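Local coordinates for haloacid dehalogenase/epoxide hydrolase family (Corynebacterium glutamicum ATCC 13032, PDB 2PR7), which is an uncharacterized member of the haloacid dehalogenase-like hydrolases, binds a calcium ion in the crystal and probably acts as a hydrolase, at residues 61-65 with 82-87. Sequence-based numbering, arbitrary orientation.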
# COMPACT_ATOMS: atom_id res chain seq x y z
N VAL A 61 3.18 9.03 -2.14
CA VAL A 61 3.79 7.72 -2.21
C VAL A 61 4.90 7.76 -3.25
O VAL A 61 4.93 8.66 -4.13
CB VAL A 61 2.71 6.63 -2.52
CG1 VAL A 61 1.64 6.67 -1.44
CG2 VAL A 61 2.07 6.86 -3.88
N ASP A 62 5.76 6.74 -3.19
CA ASP A 62 6.87 6.60 -4.13
C ASP A 62 6.39 6.18 -5.52
O ASP A 62 6.89 6.69 -6.53
CB ASP A 62 7.90 5.59 -3.65
CG ASP A 62 8.64 6.08 -2.44
OD1 ASP A 62 9.17 7.22 -2.48
OD2 ASP A 62 8.70 5.35 -1.45
N LYS A 63 5.41 5.26 -5.56
CA LYS A 63 4.96 4.73 -6.83
C LYS A 63 3.48 4.35 -6.80
O LYS A 63 3.00 3.89 -5.79
CB LYS A 63 5.75 3.49 -7.16
CG LYS A 63 7.27 3.65 -7.22
CD LYS A 63 7.72 4.28 -8.50
CE LYS A 63 9.24 4.22 -8.60
NZ LYS A 63 9.87 4.57 -7.29
N VAL A 64 2.83 4.45 -7.95
CA VAL A 64 1.48 3.98 -8.15
C VAL A 64 1.51 2.94 -9.28
O VAL A 64 2.00 3.23 -10.40
CB VAL A 64 0.55 5.17 -8.51
CG1 VAL A 64 -0.79 4.68 -9.07
CG2 VAL A 64 0.31 6.09 -7.29
N LEU A 65 0.97 1.77 -8.99
CA LEU A 65 0.85 0.67 -9.96
C LEU A 65 -0.63 0.28 -10.11
O LEU A 65 -1.31 0.04 -9.10
CB LEU A 65 1.64 -0.59 -9.54
CG LEU A 65 3.16 -0.48 -9.56
CD1 LEU A 65 3.77 -1.85 -9.18
CD2 LEU A 65 3.66 -0.01 -10.89
N ALA A 82 5.71 -6.99 -8.75
CA ALA A 82 5.89 -5.73 -9.47
C ALA A 82 5.98 -4.58 -8.47
O ALA A 82 6.78 -3.64 -8.62
CB ALA A 82 4.74 -5.50 -10.45
N ALA A 83 5.13 -4.65 -7.44
CA ALA A 83 5.11 -3.60 -6.42
C ALA A 83 6.43 -3.57 -5.64
O ALA A 83 7.05 -2.50 -5.47
CB ALA A 83 3.95 -3.83 -5.49
N ALA A 84 6.90 -4.76 -5.26
CA ALA A 84 8.16 -4.89 -4.54
C ALA A 84 9.30 -4.37 -5.42
O ALA A 84 10.14 -3.54 -4.99
CB ALA A 84 8.38 -6.35 -4.11
N ASP A 85 9.35 -4.86 -6.67
CA ASP A 85 10.35 -4.39 -7.64
C ASP A 85 10.36 -2.86 -7.78
O ASP A 85 11.44 -2.26 -7.86
CB ASP A 85 10.12 -5.03 -9.04
CG ASP A 85 10.42 -6.54 -9.07
OD1 ASP A 85 10.98 -7.10 -8.11
OD2 ASP A 85 10.09 -7.17 -10.09
N ALA A 86 9.18 -2.23 -7.77
CA ALA A 86 9.04 -0.77 -7.97
C ALA A 86 9.78 0.07 -6.92
O ALA A 86 10.16 1.21 -7.18
CB ALA A 86 7.53 -0.36 -7.99
N ILE A 87 9.95 -0.50 -5.72
CA ILE A 87 10.65 0.18 -4.63
C ILE A 87 11.93 -0.56 -4.26
O ILE A 87 12.51 -0.34 -3.18
CB ILE A 87 9.72 0.43 -3.40
CG1 ILE A 87 9.12 -0.87 -2.87
CG2 ILE A 87 8.64 1.41 -3.79
CD1 ILE A 87 8.35 -0.71 -1.54
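Lys63 sends its ammonium group to the last turn of helix 77-86, where NZ makes a weak hydrogen bond of 3.4 Å to the carbonyl O of Ala86. NZ sits beyond this oxygen, roughly in line with the C=O bond, while CE is 3.5 Å and CG 3.8 Å from the same atom, CG from above the carbonyl plane. Bends at chi2 (-78°) and chi4 (-43°) curl the chain around the oxygen, while the torsion about CG-CD is extended. A positive charge beside the carboxyl-terminal carbonyls of a helix probably suits the negative end of its dipole. Lower on the lysine, CG rests 4.1 Å from the methyl group of Ala86.

Two residues further along the strand, on the same face, Leu65 makes most of its contact through one branch, CD1, which reaches 3.5 Å from both CA of Ala83 and O of Ala82, a carbonyl already bound by N of Ala86. The methyl groups of Ala82, Ala83 and Ala86 border this branch on its helix side, with CB of Ala82 at 4.0 Å. Three alanines here are consistent with the leucine's close approach to the helix backbone. At the other end, CG2 of Ile87 packs 4.2 Å from CB of Asp62, whose carboxylate is directed instead to the backbone N of Thr37 through OD2.

The strand and helix segments run nearly antiparallel, at 160°, with their axes 9.4 Å apart. Strand 63-66 pairs with strand 36-41, on which Leu65 and Ile87 also rest, and is outermost on its side. Helix 77-86 thus covers one face of the parallel sheet near its 63-66 edge; the strand order 3-2-1-4-5 is that of the Rossmann-like α/β core characteristic of haloacid dehalogenase-like hydrolases.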